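Local coordinates for protein carboxylesterase (Est-2) (Archaeoglobus fulgidus, PDB 5FRD) that probably hydrolyses carboxylic esters as a thermophilic member of the alpha/beta hydrolase family, and binds a coenzyme A molecule near its active site, at residues 94-99 and 179-184; 210-213 and 217-220. One frame throughout, in Å; residues are numbered along the deposited sequence.

In the fold
Following the chain from its N terminus, helix 90-101, which leads out of the probable nucleophile elbow and packs on strand 106-112, supplies the first half of contact 1. The chain then runs through a mostly helical excursion before helix 178-182 returns to close this long loop on residues 94-99. Only afterwards does contact 2 open, a short local closure between helix 205-214 and the edge strand 218-223 of the central sheet. The two loops therefore follow in series and neither nest nor cross. They still meet in space, since Phe-210 and Phe-211 pack against Gln-96, Tyr-181 and Arg-182, tying the excursion to the last beta-alpha-beta unit.

Contact 1 of 2, residues 94-99 and 179-184; sequences VAQKLY and EDYRNG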
# COMPACT_ATOMS: atom_id res chain seq x y z
N VAL A 94 6.72 -2.49 -0.24
CA VAL A 94 6.56 -3.94 -0.43
C VAL A 94 6.31 -4.23 -1.91
O VAL A 94 6.94 -5.13 -2.46
CB VAL A 94 5.44 -4.50 0.46
CG1 VAL A 94 5.16 -5.96 0.12
CG2 VAL A 94 5.81 -4.35 1.92
N ALA A 95 5.45 -3.46 -2.57
CA ALA A 95 5.20 -3.64 -3.99
C ALA A 95 6.46 -3.48 -4.84
O ALA A 95 6.65 -4.26 -5.79
CB ALA A 95 4.12 -2.68 -4.48
N GLN A 96 7.28 -2.48 -4.55
CA GLN A 96 8.50 -2.27 -5.30
C GLN A 96 9.44 -3.46 -5.11
O GLN A 96 9.98 -3.97 -6.12
CB GLN A 96 9.19 -0.99 -4.86
CG GLN A 96 8.44 0.26 -5.26
CD GLN A 96 9.01 1.48 -4.59
OE1 GLN A 96 10.06 1.98 -4.99
NE2 GLN A 96 8.36 1.95 -3.54
N LYS A 97 9.63 -3.94 -3.88
CA LYS A 97 10.48 -5.10 -3.63
C LYS A 97 9.91 -6.36 -4.26
O LYS A 97 10.67 -7.21 -4.79
CB LYS A 97 10.78 -5.28 -2.16
CG LYS A 97 11.61 -4.17 -1.54
CD LYS A 97 13.05 -4.10 -2.03
CE LYS A 97 13.96 -3.51 -0.96
NZ LYS A 97 15.36 -3.93 -1.21
N LEU A 98 8.59 -6.50 -4.26
CA LEU A 98 7.94 -7.62 -4.92
C LEU A 98 8.24 -7.62 -6.41
O LEU A 98 8.56 -8.68 -6.99
CB LEU A 98 6.43 -7.57 -4.64
CG LEU A 98 5.55 -8.68 -5.21
CD1 LEU A 98 4.24 -8.78 -4.41
CD2 LEU A 98 5.23 -8.47 -6.67
N TYR A 99 8.13 -6.47 -7.06
CA TYR A 99 8.43 -6.35 -8.48
C TYR A 99 9.89 -6.71 -8.74
O TYR A 99 10.18 -7.43 -9.70
CB TYR A 99 8.09 -4.95 -9.02
CG TYR A 99 8.54 -4.81 -10.46
CD1 TYR A 99 7.85 -5.42 -11.48
CD2 TYR A 99 9.70 -4.14 -10.76
CE1 TYR A 99 8.29 -5.34 -12.80
CE2 TYR A 99 10.15 -4.04 -12.07
CZ TYR A 99 9.42 -4.62 -13.07
OH TYR A 99 9.89 -4.50 -14.37
N GLU A 179 18.74 6.00 -4.77
CA GLU A 179 19.89 6.11 -5.66
C GLU A 179 19.83 5.10 -6.79
O GLU A 179 20.25 5.39 -7.89
CB GLU A 179 21.22 6.05 -4.88
CG GLU A 179 21.47 7.30 -4.05
CD GLU A 179 21.58 8.57 -4.89
OE1 GLU A 179 22.21 8.52 -5.97
OE2 GLU A 179 21.02 9.61 -4.47
N ASP A 180 19.29 3.91 -6.51
CA ASP A 180 19.13 2.89 -7.53
C ASP A 180 18.18 3.34 -8.65
O ASP A 180 18.39 3.02 -9.81
CB ASP A 180 18.65 1.58 -6.91
CG ASP A 180 19.70 0.91 -6.02
OD1 ASP A 180 20.89 1.27 -6.06
OD2 ASP A 180 19.32 -0.00 -5.27
N TYR A 181 17.13 4.08 -8.31
CA TYR A 181 16.34 4.72 -9.34
C TYR A 181 17.16 5.82 -10.04
O TYR A 181 17.13 5.89 -11.25
CB TYR A 181 15.07 5.37 -8.77
CG TYR A 181 13.90 4.45 -8.51
CD1 TYR A 181 13.01 4.11 -9.52
CD2 TYR A 181 13.65 3.99 -7.22
CE1 TYR A 181 11.91 3.29 -9.26
CE2 TYR A 181 12.55 3.17 -6.95
CZ TYR A 181 11.69 2.85 -7.95
OH TYR A 181 10.62 2.02 -7.66
N ARG A 182 17.80 6.67 -9.26
CA ARG A 182 18.51 7.86 -9.79
C ARG A 182 19.59 7.48 -10.79
O ARG A 182 19.74 8.14 -11.80
CB ARG A 182 19.12 8.68 -8.64
CG ARG A 182 18.20 9.72 -8.02
CD ARG A 182 18.86 10.37 -6.81
NE ARG A 182 18.10 11.49 -6.24
CZ ARG A 182 18.30 12.03 -5.04
NH1 ARG A 182 19.25 11.57 -4.22
NH2 ARG A 182 17.54 13.05 -4.64
N ASN A 183 20.34 6.41 -10.49
CA ASN A 183 21.50 6.02 -11.31
C ASN A 183 21.15 5.04 -12.41
O ASN A 183 22.03 4.52 -13.09
CB ASN A 183 22.64 5.49 -10.43
CG ASN A 183 22.36 4.14 -9.79
OD1 ASN A 183 21.49 3.39 -10.22
ND2 ASN A 183 23.10 3.84 -8.74
N GLY A 184 19.86 4.76 -12.55
CA GLY A 184 19.36 4.02 -13.68
C GLY A 184 19.49 2.53 -13.55
O GLY A 184 19.21 1.85 -14.53
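The Tyr-181 ring meets Gln-96 with its hydroxyl-bearing edge: OE1 of the glutamine lies close to the plane of the ring, while the amide plane is turned 49° from it. Ala-116 and Leu-186, from neighbouring loops, also touch the Tyr-181 side chain. The phenol OH gives its proton to the amide oxygen in a short hydrogen bond, Tyr-181 OH to Gln-96 OE1 2.7 Å. The hydroxyl arrives at 120° to the C=O bond and tilted 31° from the carbonyl plane. Beside it the ring carbon Tyr-181 CE2 comes to 3.4 Å from Gln-96 OE1, so the amide oxygen meets the end of the ring at both its hydroxyl and a neighbouring C-H. Bridging two segments whose nearest CA atoms, those of Gln-96 and Tyr-181, are 11.3 Å apart takes the reach of both side chains: the glutamine sets out with CG anti to the carbonyl carbon and then runs on extended. In the alpha/beta hydrolase fold, helix 90-101 leads out of the probable nucleophile elbow, and here it receives helix 178-182 at the end of the helical excursion after strand 106-112. The other end of the amide, NE2, is hydrogen-bonded to the carbonyls of Gly-92 and Gly-115, which fixes which way round the amide lies and presents OE1 to the tyrosine. An alanine in place of Gln-96 would remove this amide and is likely to leave the buried Tyr-181 hydroxyl and the Gly-115 carbonyl without their mate. Phe-211 CE1 of helix 205-214 packs 3.5 Å from Gln-96 OE1. Gly-184, with positive phi, is the first residue past the short helix to leave helical geometry, its N bonded to Tyr-181 O at 3.2 Å.

Contact 2 of 2, residues 210-213 and 217-220; sequences FFHK and NSEL. With COA (coenzyme A), chain C.
His-212 makes most of the contact with the strand, but the segment begins at Phe-210, which belongs to the coenzyme A pocket and touches the ligand instead. Its CB lies 3.8 Å from C2A of the adenine, and CG and CD1 are almost as near. The ring of Phe-211 leads off from the strand and packs on Val-194 and Thr-114. The imidazole of His-212, with CG trans to the backbone N (chi1 -170°), swings out to residues 218-220. Its ND1 donates to Ser-218 OG at 3.0 Å, with an N-H...O angle of 160°, the oxygen lying close to the ring plane. This joins the last two elements of the beta-alpha-beta unit 192-197, 205-214 and 218-223, where the chain turns from helix into the edge strand of the sheet. The serine hydroxyl is also hydrogen-bonded to the carbonyl of Ile-215 in that turn, so OG links helix, turn and strand. Over one face of the imidazole comes Leu-220, its CB 3.8 Å from the His-212 ring centroid and 16° off the normal, a CH-pi contact, while Leu-220 also touches His-208 and Glu-209 on the helix.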
# COMPACT_ATOMS: atom_id res chain seq x y z
N PHE A 210 8.87 11.92 -8.46
CA PHE A 210 10.14 11.18 -8.58
C PHE A 210 9.90 9.87 -9.31
O PHE A 210 10.58 9.54 -10.29
CB PHE A 210 10.77 10.93 -7.22
CG PHE A 210 12.03 10.12 -7.30
CD1 PHE A 210 13.25 10.76 -7.46
CD2 PHE A 210 12.01 8.74 -7.24
CE1 PHE A 210 14.44 10.04 -7.51
CE2 PHE A 210 13.20 8.01 -7.32
CZ PHE A 210 14.42 8.67 -7.48
N PHE A 211 8.89 9.11 -8.88
CA PHE A 211 8.53 7.91 -9.64
C PHE A 211 8.18 8.18 -11.08
O PHE A 211 8.61 7.49 -12.02
CB PHE A 211 7.31 7.20 -9.02
CG PHE A 211 7.55 6.54 -7.69
CD1 PHE A 211 8.56 5.59 -7.52
CD2 PHE A 211 6.65 6.78 -6.63
CE1 PHE A 211 8.68 4.93 -6.30
CE2 PHE A 211 6.81 6.12 -5.42
CZ PHE A 211 7.83 5.23 -5.27
N HIS A 212 7.37 9.21 -11.31
CA HIS A 212 6.90 9.53 -12.63
C HIS A 212 8.06 9.90 -13.58
O HIS A 212 8.04 9.51 -14.74
CB HIS A 212 5.89 10.66 -12.52
CG HIS A 212 5.13 10.97 -13.76
ND1 HIS A 212 4.69 10.03 -14.66
CD2 HIS A 212 4.67 12.16 -14.22
CE1 HIS A 212 4.03 10.63 -15.65
NE2 HIS A 212 3.99 11.93 -15.38
N LYS A 213 9.06 10.59 -13.06
CA LYS A 213 10.26 10.95 -13.84
C LYS A 213 11.08 9.72 -14.21
O LYS A 213 11.65 9.67 -15.30
CB LYS A 213 11.12 11.94 -13.07
CG LYS A 213 10.56 13.34 -13.13
CD LYS A 213 11.52 14.37 -12.62
CE LYS A 213 12.05 14.06 -11.23
NZ LYS A 213 12.59 15.30 -10.60
N ASN A 217 6.87 4.14 -18.50
CA ASN A 217 5.47 3.99 -18.76
C ASN A 217 4.71 4.22 -17.47
O ASN A 217 4.19 3.27 -16.88
CB ASN A 217 5.12 2.59 -19.30
CG ASN A 217 3.69 2.49 -19.80
OD1 ASN A 217 2.90 3.44 -19.68
ND2 ASN A 217 3.34 1.34 -20.35
N SER A 218 4.75 5.44 -16.96
CA SER A 218 3.98 5.81 -15.78
C SER A 218 3.06 6.95 -16.08
O SER A 218 3.39 7.79 -16.93
CB SER A 218 4.86 6.11 -14.57
OG SER A 218 5.68 7.25 -14.81
N GLU A 219 1.94 7.00 -15.37
CA GLU A 219 1.02 8.12 -15.40
C GLU A 219 0.85 8.58 -13.96
O GLU A 219 0.80 7.74 -13.05
CB GLU A 219 -0.31 7.70 -15.93
CG GLU A 219 -0.45 7.55 -17.41
CD GLU A 219 -1.74 6.88 -17.78
OE1 GLU A 219 -1.80 5.65 -17.59
OE2 GLU A 219 -2.69 7.57 -18.19
N LEU A 220 0.77 9.89 -13.75
CA LEU A 220 0.60 10.48 -12.43
C LEU A 220 -0.79 11.04 -12.30
O LEU A 220 -1.25 11.77 -13.18
CB LEU A 220 1.63 11.57 -12.24
CG LEU A 220 1.53 12.40 -10.97
CD1 LEU A 220 1.78 11.56 -9.72
CD2 LEU A 220 2.52 13.55 -11.05
N1A COA C . 11.47 10.66 -3.29
C2A COA C . 12.20 11.68 -3.77
N3A COA C . 13.10 12.32 -3.02
C4A COA C . 13.32 11.95 -1.74
C5A COA C . 12.59 10.85 -1.15
C6A COA C . 11.63 10.19 -2.02
N6A COA C . 10.90 9.16 -1.54
N7A COA C . 12.98 10.69 0.13
C8A COA C . 13.93 11.61 0.32
N9A COA C . 14.12 12.35 -0.79
C1B COA C . 15.07 13.48 -0.91
C2B COA C . 14.53 14.62 -0.09
O2B COA C . 13.59 15.37 -0.87
C3B COA C . 15.80 15.35 0.30
O3B COA C . 16.19 16.20 -0.78
P3B COA C . 16.72 17.72 -0.53
O7A COA C . 17.98 17.48 0.26
O8A COA C . 15.58 18.38 0.22
O9A COA C . 16.91 18.25 -1.94
C4B COA C . 16.82 14.23 0.46
O4B COA C . 16.31 13.14 -0.33
C5B COA C . 17.03 13.78 1.90
O5B COA C . 15.78 13.37 2.46
P1A COA C . 15.69 12.19 3.54
O1A COA C . 16.51 11.03 3.13
O2A COA C . 14.20 11.95 3.73
O3A COA C . 16.36 12.71 4.91
P2A COA C . 16.09 14.07 5.73
O4A COA C . 16.93 13.84 6.96
O5A COA C . 16.26 15.25 4.83
O6A COA C . 14.53 14.10 6.13
CBP COA C . 12.49 13.52 7.19
CCP COA C . 13.96 13.15 7.02
CDP COA C . 11.84 12.47 8.09
CEP COA C . 12.41 14.91 7.85
CAP COA C . 11.82 13.53 5.79
OAP COA C . 12.04 12.26 5.12
C9P COA C . 10.33 13.80 5.87
O9P COA C . 9.93 14.90 6.20
N8P COA C . 9.51 12.79 5.53
C7P COA C . 8.05 12.94 5.40
C6P COA C . 7.28 12.64 6.67
C5P COA C . 7.20 11.19 7.13
O5P COA C . 7.45 10.89 8.31
N4P COA C . 6.78 10.29 6.24
C3P COA C . 6.55 8.91 6.58
C2P COA C . 6.89 8.03 5.40
S1P COA C . 6.44 6.32 5.80